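Local coordinates for integron cassette protein (Vibrio cholerae, PDB 3FY6) that is of unknown function but is encoded by a mobile integron gene cassette and probably represents a novel fold, at residues 25-30 with 67-72; 35-38 with 43-46; 45-50 with 55-60; 86-89 with 94-97. All coordinates share one frame; numbering follows the deposited sequence.

Contact 1: 25-30 with 67-72; sequences ETYIVE and NNDSVY
Within the Schellman motif that ends helix 62-67, Asp69, just before the C-prime residue Ser70, turns to Tyr27 and Glu25 of strand 23-31. The single hydrogen bond of the contact runs from Tyr27 OH to Asp69 OD2, 2.9 Å long. The hydroxyl reaches OD2 from above the carboxylate, 42° out of its plane, and ring and carboxylate stand perpendicular. The two side chains approach from opposite directions, the phenol reaching from the sheet and the carboxylate from the turn. The other carboxylate oxygen, OD1, is held by Trp21 NE1, which leaves both oxygens of this buried group with a donor. Glu25 bends at chi2 (-76°) and lays its CG 3.6 Å from Asp69 OD2. Its carboxylate turns to Arg23, a salt bridge that probably eases the like charge of Asp69, since Glu25 OE1 lies 4.3 Å from Asp69 OD2. In the motif, Ser70, with positive phi, donates its N to Asn67 O and Val71 N bonds Met66 O; Asn67 ND2 bonds Val71 O at 2.9 Å. Met40 and Ile65 pack around the tyrosine. A Schellman C-cap whose turn carries a buried carboxylate to the sheet joins helix 62-67 to strand 23-31 in this alpha-beta fold.

Contact 2: 35-38 with 43-46; sequences YMEI and VTIK
Lys46 runs almost fully extended past Glu37 to the ring of Tyr35, and each methylene meets something on the way. CB and CG pass beside Glu37 CG and Met36 O, with CG 3.7 Å from that carbonyl oxygen. CD comes 3.4 Å from Glu37 OE2. CE then lies over the root of the tyrosine, 3.6 Å from Tyr35 CG, and NZ ends above one face, 4.0 Å from the ring centroid and 16° off the normal, a cation-pi contact displaced toward the rim. With its CG opposite the backbone N (chi1 178°) and the later torsions all near 180°, the chain spans this distance without a kink. NZ and Glu37 OE2 are too far apart for a salt bridge, but a water links them, donating to OE2 and accepting from NZ. Glu37 also rests its carboxylate against the methyl CG2 of Thr44, whose hydroxyl pairs with Ser39.

These side chains decorate a beta hairpin of strands 35-40 and 43-50, neighbours in the antiparallel sheet. Glu37 and Lys46 form a non-hydrogen-bonded pair; Ile38 and Ile45 form the hydrogen-bonded pair next to it, with Ile38 N to Ile45 O and Ile45 N to Ile38 O both 3.0 Å. Ile38 and Ile45 point to the other face of the sheet, toward Leu62 of helix 62-67. There Ile38 CB meets Ile45 CG1 at 4.0 Å, and the two CD1 methyls also come close. The side chain of Met36, a selenomethionine, packs on Trp57 and Trp85.

Contact 3: 45-50 with 55-60; sequences IKATYS and PEWSEE
Backbone hydrogen bonds tie the two strands first: Thr48 N to Glu56 O and Glu56 N to Thr48 O are each 2.9 Å, and they make Thr48 and Glu56 a hydrogen-bonded antiparallel pair. Farther along, Ser58 N donates to Lys46 O over 3.0 Å with a more bent N-H, 140°, where the chain is leaving the strand. A water adds to this ladder by donating to Glu56 O and, weakly, to Lys46 O. CA-H...O contacts from Ala47 CA to Glu56 O and from Pro55 CA to Thr48 O fill in between.

The pattern is that of a beta hairpin, strands 43-50 and 53-57, the second of which is one of the two edge strands of the sheet within the chain. The closer of its apolar contacts is a CH-pi interaction: Ala47 CB, in the non-hydrogen-bonded pair with Trp57, sits over the indole, 3.4 Å from the centroid of the six-membered ring and 13° off its normal. Chi1 of -82° places CG beside the backbone N and turns one face of the indole to this methyl, while Ile45 CD1 touches the ring at its edge, near CZ3. Indole NE1 is bonded to Gln82 of helix 77-89, which helps to fix the ring's orientation against the helices.

Polar side chains make the remaining contacts. Ser58 OG donates to Glu60 O at 2.7 Å, and it lies 3.2 Å from Ile45 CB, so the isoleucine packs against a hydroxyl already engaged. On the face of the sheet away from Trp57, Thr48 OG1 lies 3.2 Å from Glu56 CB, and the glutamate bends at chi2 to lead its carboxylate away from the strand pair.

Contact 4: 86-89 with 94-97; sequences LEWR and DNDE
Helix 77-89 ends at Arg89 and the chain crosses a short loop to start helix 95-114 at Asn95, leaving Trp88 CA and Asp94 CA 6.3 Å apart as the closest CA pair across the two segments. The two segments are joined by one side-chain bond: Trp88 NE1 donates to Asn95 OD1 over 3.1 Å, and its N-H points almost straight at the oxygen, 176°. The acceptor lies in the indole plane, at its edge, while the donor is tilted a little from the plane of the amide carbonyl; ring and amide planes are 30° apart. With CG of Trp88 anti to its N (chi1 167°), the indole extends toward Asn95. Asp94 O meets the same edge at CD1, 3.9 Å away, without forming a hydrogen bond there.

The partner segment is a helix start with a capping box. Asp94, the N-cap, takes Glu97 N at its OD1, 2.8 Å away, and in return Glu97 OE1 accepts from Asp94 N at 2.9 Å. The Glu97 N-H meets Asp94 OD1 nearly in line with the C-O bond, whereas Asp94 N reaches OE1 on its anti side, out of the carboxylate plane. These reciprocal bonds hold the first turn and probably help to place Asn95, the first residue of that turn, for its bond to the tryptophan.

Thr10 of strand 10-18 touches both Trp88 and Asn95. Arg89, next along the first helix, turns to Lys33 O and the ring of Tyr49, and Glu87 packs against Phe121 of the second subunit.

Contacts 2 and 3 are successive hairpins of one antiparallel sheet, sharing strand 43-50 and residues Ile45 and Lys46, their centres 8 Å apart. Contact 1 reaches the same sheet from the loop after helix 62-67 and meets contact 2 through strands 23-31 and 35-40, where Glu30 N lies 2.7 Å from Glu37 O. It is buried and rests on one phenol-carboxylate bond, whereas the hairpins, partly buried, rely on backbone bonds, with apolar side chains facing the helices and charged ones the other side. Contact 4 is a surface junction between helices, built on an indole-to-amide hydrogen bond beside a capping box; it touches contact 3 through Tyr49 with Arg89 and Leu86.

Contact 1: 25-30 with 67-72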
loop_
_atom_site.group_PDB
_atom_site.type_symbol
_atom_site.label_atom_id
_atom_site.label_comp_id
_atom_site.label_asym_id
_atom_site.label_seq_id
_atom_site.Cartn_x
_atom_site.Cartn_y
_atom_site.Cartn_z
ATOM N N GLU A 25 17.589 -4.668 -0.365
ATOM C CA GLU A 25 18.192 -3.352 -0.542
ATOM C C GLU A 25 18.223 -2.607 0.795
ATOM O O GLU A 25 17.285 -2.693 1.595
ATOM C CB GLU A 25 17.414 -2.543 -1.574
ATOM C CG GLU A 25 17.416 -3.161 -2.968
ATOM C CD GLU A 25 18.743 -2.967 -3.683
ATOM O OE1 GLU A 25 19.086 -1.808 -3.985
ATOM O OE2 GLU A 25 19.438 -3.967 -3.955
ATOM N N THR A 26 19.307 -1.881 1.040
ATOM C CA THR A 26 19.461 -1.167 2.300
ATOM C C THR A 26 18.838 0.217 2.186
ATOM O O THR A 26 19.247 1.026 1.358
ATOM C CB THR A 26 20.950 -1.044 2.709
ATOM O OG1 THR A 26 21.543 -2.349 2.786
ATOM C CG2 THR A 26 21.086 -0.341 4.066
ATOM N N TYR A 27 17.817 0.475 2.990
ATOM C CA TYR A 27 17.265 1.820 3.083
ATOM C C TYR A 27 17.813 2.441 4.353
ATOM O O TYR A 27 17.652 1.884 5.438
ATOM C CB TYR A 27 15.744 1.776 3.132
ATOM C CG TYR A 27 15.111 1.531 1.785
ATOM C CD1 TYR A 27 15.314 0.335 1.109
ATOM C CD2 TYR A 27 14.309 2.499 1.187
ATOM C CE1 TYR A 27 14.735 0.107 -0.128
ATOM C CE2 TYR A 27 13.722 2.283 -0.054
ATOM C CZ TYR A 27 13.938 1.087 -0.705
ATOM O OH TYR A 27 13.373 0.874 -1.940
ATOM N N ILE A 28 18.479 3.580 4.226
ATOM C CA ILE A 28 19.094 4.206 5.391
ATOM C C ILE A 28 18.215 5.337 5.904
ATOM O O ILE A 28 17.957 6.310 5.200
ATOM C CB ILE A 28 20.512 4.720 5.088
ATOM C CG1 ILE A 28 21.348 3.611 4.453
ATOM C CG2 ILE A 28 21.192 5.207 6.371
ATOM C CD1 ILE A 28 22.722 4.060 4.001
ATOM N N VAL A 29 17.730 5.183 7.127
ATOM C CA VAL A 29 16.917 6.208 7.756
ATOM C C VAL A 29 17.768 7.048 8.700
ATOM O O VAL A 29 18.321 6.534 9.668
ATOM C CB VAL A 29 15.772 5.587 8.565
ATOM C CG1 VAL A 29 14.848 6.683 9.089
ATOM C CG2 VAL A 29 14.988 4.601 7.704
ATOM N N GLU A 30 17.879 8.339 8.415
ATOM C CA GLU A 30 18.594 9.244 9.305
ATOM C C GLU A 30 17.599 10.060 10.119
ATOM O O GLU A 30 16.822 10.835 9.560
ATOM C CB GLU A 30 19.497 10.190 8.512
ATOM C CG GLU A 30 20.896 9.684 8.263
ATOM C CD GLU A 30 21.871 10.814 7.966
ATOM O OE1 GLU A 30 21.571 11.974 8.335
ATOM O OE2 GLU A 30 22.939 10.544 7.372
ATOM N N ASN A 67 8.725 1.537 -5.318
ATOM C CA ASN A 67 8.144 1.030 -6.558
ATOM C C ASN A 67 9.269 0.815 -7.558
ATOM O O ASN A 67 9.221 -0.081 -8.384
ATOM C CB ASN A 67 7.121 2.012 -7.160
ATOM C CG ASN A 67 5.753 1.972 -6.464
ATOM O OD1 ASN A 67 4.871 2.756 -6.794
ATOM N ND2 ASN A 67 5.582 1.072 -5.497
ATOM N N ASN A 68 10.291 1.655 -7.465
ATOM C CA ASN A 68 11.444 1.531 -8.341
ATOM C C ASN A 68 12.232 0.246 -8.097
ATOM O O ASN A 68 12.919 -0.243 -8.990
ATOM C CB ASN A 68 12.339 2.763 -8.223
ATOM C CG ASN A 68 11.789 3.947 -8.991
ATOM O OD1 ASN A 68 11.004 3.778 -9.925
ATOM N ND2 ASN A 68 12.191 5.151 -8.602
ATOM N N ASP A 69 12.127 -0.299 -6.888
ATOM C CA ASP A 69 12.718 -1.598 -6.597
ATOM C C ASP A 69 11.720 -2.737 -6.852
ATOM O O ASP A 69 11.945 -3.873 -6.431
ATOM C CB ASP A 69 13.224 -1.654 -5.157
ATOM C CG ASP A 69 14.558 -0.936 -4.965
ATOM O OD1 ASP A 69 15.248 -0.661 -5.976
ATOM O OD2 ASP A 69 14.915 -0.652 -3.792
ATOM N N SER A 70 10.629 -2.429 -7.549
ATOM C CA SER A 70 9.527 -3.384 -7.719
ATOM C C SER A 70 8.933 -3.836 -6.385
ATOM O O SER A 70 8.554 -4.996 -6.223
ATOM C CB SER A 70 9.966 -4.603 -8.538
ATOM O OG SER A 70 10.359 -4.219 -9.844
ATOM N N VAL A 71 8.869 -2.914 -5.432
ATOM C CA VAL A 71 8.272 -3.181 -4.129
ATOM C C VAL A 71 7.010 -2.319 -3.996
ATOM O O VAL A 71 7.041 -1.126 -4.292
ATOM C CB VAL A 71 9.274 -2.868 -2.976
ATOM C CG1 VAL A 71 8.587 -2.929 -1.621
ATOM C CG2 VAL A 71 10.470 -3.826 -3.028
ATOM N N TYR A 72 5.910 -2.933 -3.565
ATOM C CA TYR A 72 4.617 -2.257 -3.460
ATOM C C TYR A 72 4.134 -2.327 -2.023
ATOM O O TYR A 72 3.393 -3.233 -1.649
ATOM C CB TYR A 72 3.616 -2.903 -4.438
ATOM C CG TYR A 72 4.206 -2.934 -5.826
ATOM C CD1 TYR A 72 4.090 -1.835 -6.668
ATOM C CD2 TYR A 72 4.968 -4.016 -6.257
ATOM C CE1 TYR A 72 4.673 -1.834 -7.925
ATOM C CE2 TYR A 72 5.553 -4.025 -7.510
ATOM C CZ TYR A 72 5.400 -2.933 -8.341
ATOM O OH TYR A 72 5.982 -2.930 -9.591
#

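Contact 2: 35-38 with 43-46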
loop_
_atom_site.group_PDB
_atom_site.type_symbol
_atom_site.label_atom_id
_atom_site.label_comp_id
_atom_site.label_asym_id
_atom_site.label_seq_id
_atom_site.Cartn_x
_atom_site.Cartn_y
_atom_site.Cartn_z
ATOM N N TYR A 35 14.507 16.981 11.323
ATOM C CA TYR A 35 14.097 16.360 10.073
ATOM C C TYR A 35 14.476 14.890 10.047
ATOM O O TYR A 35 15.311 14.440 10.829
ATOM C CB TYR A 35 14.761 17.071 8.892
ATOM C CG TYR A 35 16.265 16.859 8.836
ATOM C CD1 TYR A 35 17.141 17.794 9.378
ATOM C CD2 TYR A 35 16.806 15.717 8.256
ATOM C CE1 TYR A 35 18.519 17.605 9.329
ATOM C CE2 TYR A 35 18.183 15.518 8.201
ATOM C CZ TYR A 35 19.031 16.466 8.738
ATOM O OH TYR A 35 20.393 16.272 8.689
HETATM N N MSE A 36 13.862 14.145 9.136
HETATM C CA MSE A 36 14.261 12.762 8.900
HETATM C C MSE A 36 14.562 12.590 7.419
HETATM O O MSE A 36 13.892 13.185 6.578
HETATM C CB MSE A 36 13.151 11.790 9.319
HETATM C CG MSE A 36 13.376 10.349 8.858
HETATM SE SE MSE A 36 11.803 9.205 9.173
HETATM C CE MSE A 36 10.448 10.524 8.921
ATOM N N GLU A 37 15.573 11.787 7.104
ATOM C CA GLU A 37 15.860 11.442 5.719
ATOM C C GLU A 37 15.865 9.940 5.522
ATOM O O GLU A 37 16.196 9.184 6.433
ATOM C CB GLU A 37 17.188 12.042 5.261
ATOM C CG GLU A 37 17.199 13.561 5.263
ATOM C CD GLU A 37 18.441 14.142 4.615
ATOM O OE1 GLU A 37 19.441 13.407 4.452
ATOM O OE2 GLU A 37 18.410 15.341 4.266
ATOM N N ILE A 38 15.466 9.515 4.330
ATOM C CA ILE A 38 15.477 8.106 3.965
ATOM C C ILE A 38 16.202 7.987 2.639
ATOM O O ILE A 38 15.801 8.601 1.639
ATOM C CB ILE A 38 14.057 7.542 3.814
ATOM C CG1 ILE A 38 13.252 7.771 5.099
ATOM C CG2 ILE A 38 14.093 6.060 3.453
ATOM C CD1 ILE A 38 11.744 7.820 4.863
ATOM N N VAL A 43 19.357 8.028 -3.962
ATOM C CA VAL A 43 18.117 8.777 -3.810
ATOM C C VAL A 43 17.792 9.055 -2.351
ATOM O O VAL A 43 17.792 8.146 -1.529
ATOM C CB VAL A 43 16.932 8.013 -4.417
ATOM C CG1 VAL A 43 15.643 8.702 -4.062
ATOM C CG2 VAL A 43 17.088 7.891 -5.930
ATOM N N THR A 44 17.489 10.309 -2.043
ATOM C CA THR A 44 17.142 10.702 -0.686
ATOM C C THR A 44 15.846 11.511 -0.669
ATOM O O THR A 44 15.712 12.496 -1.394
ATOM C CB THR A 44 18.258 11.559 -0.041
ATOM O OG1 THR A 44 19.489 10.823 -0.019
ATOM C CG2 THR A 44 17.880 11.944 1.385
ATOM N N ILE A 45 14.890 11.085 0.153
ATOM C CA ILE A 45 13.713 11.898 0.425
ATOM C C ILE A 45 13.786 12.418 1.857
ATOM O O ILE A 45 14.501 11.857 2.697
ATOM C CB ILE A 45 12.405 11.127 0.198
ATOM C CG1 ILE A 45 12.282 9.968 1.188
ATOM C CG2 ILE A 45 12.332 10.632 -1.246
ATOM C CD1 ILE A 45 11.039 9.134 0.998
ATOM N N LYS A 46 13.066 13.501 2.127
ATOM C CA LYS A 46 13.216 14.200 3.392
ATOM C C LYS A 46 11.897 14.677 3.963
ATOM O O LYS A 46 11.056 15.209 3.232
ATOM C CB LYS A 46 14.149 15.402 3.213
ATOM C CG LYS A 46 14.320 16.231 4.475
ATOM C CD LYS A 46 15.499 17.176 4.369
ATOM C CE LYS A 46 15.553 18.098 5.567
ATOM N NZ LYS A 46 16.781 18.942 5.570
HETATM O O HOH W 1 19.104 17.920 4.661
#

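Contact 3: 45-50 with 55-60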
loop_
_atom_site.group_PDB
_atom_site.type_symbol
_atom_site.label_atom_id
_atom_site.label_comp_id
_atom_site.label_asym_id
_atom_site.label_seq_id
_atom_site.Cartn_x
_atom_site.Cartn_y
_atom_site.Cartn_z
ATOM N N ILE A 45 14.890 11.085 0.153
ATOM C CA ILE A 45 13.713 11.898 0.425
ATOM C C ILE A 45 13.786 12.418 1.857
ATOM O O ILE A 45 14.501 11.857 2.697
ATOM C CB ILE A 45 12.405 11.127 0.198
ATOM C CG1 ILE A 45 12.282 9.968 1.188
ATOM C CG2 ILE A 45 12.332 10.632 -1.246
ATOM C CD1 ILE A 45 11.039 9.134 0.998
ATOM N N LYS A 46 13.066 13.501 2.127
ATOM C CA LYS A 46 13.216 14.200 3.392
ATOM C C LYS A 46 11.897 14.677 3.963
ATOM O O LYS A 46 11.056 15.209 3.232
ATOM C CB LYS A 46 14.149 15.402 3.213
ATOM C CG LYS A 46 14.320 16.231 4.475
ATOM C CD LYS A 46 15.499 17.176 4.369
ATOM C CE LYS A 46 15.553 18.098 5.567
ATOM N NZ LYS A 46 16.781 18.942 5.570
ATOM N N ALA A 47 11.729 14.493 5.270
ATOM C CA ALA A 47 10.608 15.077 6.006
ATOM C C ALA A 47 11.154 16.095 7.002
ATOM O O ALA A 47 12.040 15.782 7.794
ATOM C CB ALA A 47 9.822 13.992 6.746
ATOM N N THR A 48 10.625 17.313 6.964
ATOM C CA THR A 48 11.099 18.365 7.854
ATOM C C THR A 48 10.066 18.682 8.929
ATOM O O THR A 48 8.888 18.875 8.633
ATOM C CB THR A 48 11.441 19.652 7.077
ATOM O OG1 THR A 48 10.332 20.020 6.254
ATOM C CG2 THR A 48 12.637 19.425 6.188
ATOM N N TYR A 49 10.510 18.727 10.180
ATOM C CA TYR A 49 9.620 19.042 11.288
ATOM C C TYR A 49 9.247 20.518 11.292
ATOM O O TYR A 49 10.092 21.376 11.045
ATOM C CB TYR A 49 10.284 18.687 12.614
ATOM C CG TYR A 49 9.400 18.949 13.810
ATOM C CD1 TYR A 49 8.504 17.986 14.256
ATOM C CD2 TYR A 49 9.453 20.161 14.486
ATOM C CE1 TYR A 49 7.689 18.218 15.345
ATOM C CE2 TYR A 49 8.640 20.405 15.575
ATOM C CZ TYR A 49 7.760 19.429 16.000
ATOM O OH TYR A 49 6.949 19.664 17.086
ATOM N N SER A 50 7.981 20.812 11.569
ATOM C CA SER A 50 7.547 22.194 11.770
ATOM C C SER A 50 6.732 22.306 13.056
ATOM O O SER A 50 5.925 21.432 13.372
ATOM C CB SER A 50 6.752 22.715 10.566
ATOM O OG SER A 50 5.539 22.005 10.393
ATOM N N PRO A 55 4.677 17.337 9.577
ATOM C CA PRO A 55 5.969 17.391 8.890
ATOM C C PRO A 55 5.783 17.650 7.401
ATOM O O PRO A 55 4.803 17.190 6.817
ATOM C CB PRO A 55 6.539 15.991 9.122
ATOM C CG PRO A 55 5.942 15.569 10.425
ATOM C CD PRO A 55 4.547 16.141 10.427
ATOM N N GLU A 56 6.708 18.400 6.810
ATOM C CA GLU A 56 6.706 18.646 5.372
ATOM C C GLU A 56 7.487 17.544 4.651
ATOM O O GLU A 56 8.699 17.427 4.815
ATOM C CB GLU A 56 7.344 20.007 5.083
ATOM C CG GLU A 56 6.965 20.610 3.737
ATOM C CD GLU A 56 5.548 21.160 3.729
ATOM O OE1 GLU A 56 5.084 21.631 4.793
ATOM O OE2 GLU A 56 4.901 21.123 2.661
ATOM N N TRP A 57 6.798 16.734 3.855
ATOM C CA TRP A 57 7.457 15.647 3.130
ATOM C C TRP A 57 7.797 16.001 1.689
ATOM O O TRP A 57 7.124 16.822 1.069
ATOM C CB TRP A 57 6.566 14.403 3.113
ATOM C CG TRP A 57 6.639 13.570 4.350
ATOM C CD1 TRP A 57 5.845 13.667 5.453
ATOM C CD2 TRP A 57 7.542 12.490 4.595
ATOM N NE1 TRP A 57 6.213 12.724 6.382
ATOM C CE2 TRP A 57 7.248 11.982 5.875
ATOM C CE3 TRP A 57 8.580 11.907 3.858
ATOM C CZ2 TRP A 57 7.952 10.918 6.436
ATOM C CZ3 TRP A 57 9.279 10.853 4.418
ATOM C CH2 TRP A 57 8.960 10.367 5.692
ATOM N N SER A 58 8.830 15.351 1.157
ATOM C CA SER A 58 9.094 15.344 -0.279
ATOM C C SER A 58 7.847 14.864 -1.000
ATOM O O SER A 58 7.094 14.056 -0.459
ATOM C CB SER A 58 10.214 14.360 -0.585
ATOM O OG SER A 58 9.867 13.075 -0.089
ATOM N N GLU A 59 7.629 15.348 -2.218
ATOM C CA GLU A 59 6.499 14.896 -3.022
ATOM C C GLU A 59 6.753 13.508 -3.614
ATOM O O GLU A 59 5.816 12.763 -3.881
ATOM C CB GLU A 59 6.179 15.902 -4.131
ATOM C CG GLU A 59 5.515 17.170 -3.629
ATOM C CD GLU A 59 5.458 18.256 -4.688
ATOM O OE1 GLU A 59 6.072 18.080 -5.765
ATOM O OE2 GLU A 59 4.800 19.288 -4.438
ATOM N N GLU A 60 8.021 13.176 -3.835
ATOM C CA GLU A 60 8.402 11.805 -4.147
ATOM C C GLU A 60 8.267 11.007 -2.851
ATOM O O GLU A 60 9.003 11.252 -1.896
ATOM C CB GLU A 60 9.850 11.760 -4.618
ATOM C CG GLU A 60 10.234 10.491 -5.356
ATOM C CD GLU A 60 9.805 10.525 -6.801
ATOM O OE1 GLU A 60 8.614 10.802 -7.065
ATOM O OE2 GLU A 60 10.656 10.280 -7.678
HETATM O O HOH W 2 11.237 17.936 3.802
#

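Contact 4: 86-89 with 94-97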
loop_
_atom_site.group_PDB
_atom_site.type_symbol
_atom_site.label_atom_id
_atom_site.label_comp_id
_atom_site.label_asym_id
_atom_site.label_seq_id
_atom_site.Cartn_x
_atom_site.Cartn_y
_atom_site.Cartn_z
ATOM N N LEU A 86 8.613 10.909 14.952
ATOM C CA LEU A 86 8.044 11.911 15.846
ATOM C C LEU A 86 8.084 11.439 17.301
ATOM O O LEU A 86 8.367 12.217 18.206
ATOM C CB LEU A 86 6.620 12.279 15.435
ATOM C CG LEU A 86 6.504 13.013 14.095
ATOM C CD1 LEU A 86 5.062 13.358 13.810
ATOM C CD2 LEU A 86 7.357 14.270 14.099
ATOM N N GLU A 87 7.815 10.159 17.522
ATOM C CA GLU A 87 7.888 9.626 18.878
ATOM C C GLU A 87 9.327 9.611 19.414
ATOM O O GLU A 87 9.571 9.945 20.567
ATOM C CB GLU A 87 7.254 8.245 18.932
ATOM C CG GLU A 87 5.749 8.299 18.730
ATOM C CD GLU A 87 5.057 9.114 19.816
ATOM O OE1 GLU A 87 5.310 8.854 21.012
ATOM O OE2 GLU A 87 4.266 10.019 19.476
ATOM N N TRP A 88 10.277 9.255 18.559
ATOM C CA TRP A 88 11.686 9.250 18.934
ATOM C C TRP A 88 12.148 10.668 19.214
ATOM O O TRP A 88 12.939 10.920 20.124
ATOM C CB TRP A 88 12.523 8.654 17.801
ATOM C CG TRP A 88 13.995 8.874 17.935
ATOM C CD1 TRP A 88 14.890 8.062 18.575
ATOM C CD2 TRP A 88 14.757 9.963 17.395
ATOM N NE1 TRP A 88 16.160 8.585 18.475
ATOM C CE2 TRP A 88 16.107 9.749 17.756
ATOM C CE3 TRP A 88 14.430 11.098 16.645
ATOM C CZ2 TRP A 88 17.127 10.630 17.393
ATOM C CZ3 TRP A 88 15.445 11.969 16.279
ATOM C CH2 TRP A 88 16.776 11.732 16.653
ATOM N N ARG A 89 11.637 11.590 18.412
ATOM C CA ARG A 89 12.024 12.984 18.484
ATOM C C ARG A 89 11.801 13.565 19.879
ATOM O O ARG A 89 12.666 14.260 20.420
ATOM C CB ARG A 89 11.224 13.778 17.458
ATOM C CG ARG A 89 11.715 15.178 17.286
ATOM C CD ARG A 89 10.837 15.972 16.353
ATOM N NE ARG A 89 11.168 17.383 16.478
ATOM C CZ ARG A 89 10.574 18.201 17.336
ATOM N NH1 ARG A 89 9.609 17.741 18.119
ATOM N NH2 ARG A 89 10.938 19.475 17.402
ATOM N N ASP A 94 13.817 5.389 22.621
ATOM C CA ASP A 94 15.261 5.579 22.558
ATOM C C ASP A 94 15.777 5.040 21.228
ATOM O O ASP A 94 14.996 4.592 20.388
ATOM C CB ASP A 94 15.974 4.932 23.750
ATOM C CG ASP A 94 15.721 3.435 23.851
ATOM O OD1 ASP A 94 15.695 2.747 22.805
ATOM O OD2 ASP A 94 15.557 2.944 24.988
ATOM N N ASN A 95 17.087 5.093 21.034
ATOM C CA ASN A 95 17.689 4.655 19.780
ATOM C C ASN A 95 17.420 3.199 19.444
ATOM O O ASN A 95 17.197 2.857 18.291
ATOM C CB ASN A 95 19.193 4.908 19.794
ATOM C CG ASN A 95 19.527 6.377 19.782
ATOM O OD1 ASN A 95 18.636 7.226 19.680
ATOM N ND2 ASN A 95 20.814 6.693 19.885
ATOM N N ASP A 96 17.445 2.331 20.444
ATOM C CA ASP A 96 17.254 0.918 20.155
ATOM C C ASP A 96 15.792 0.638 19.842
ATOM O O ASP A 96 15.481 -0.173 18.967
ATOM C CB ASP A 96 17.754 0.034 21.300
ATOM C CG ASP A 96 17.972 -1.404 20.865
ATOM O OD1 ASP A 96 19.113 -1.749 20.489
ATOM O OD2 ASP A 96 17.000 -2.184 20.871
ATOM N N GLU A 97 14.905 1.333 20.549
ATOM C CA GLU A 97 13.473 1.204 20.329
ATOM C C GLU A 97 13.062 1.703 18.942
ATOM O O GLU A 97 12.285 1.051 18.258
ATOM C CB GLU A 97 12.682 1.955 21.398
ATOM C CG GLU A 97 12.628 1.283 22.771
ATOM C CD GLU A 97 11.992 2.200 23.818
ATOM O OE1 GLU A 97 12.607 3.244 24.135
ATOM O OE2 GLU A 97 10.874 1.894 24.306
#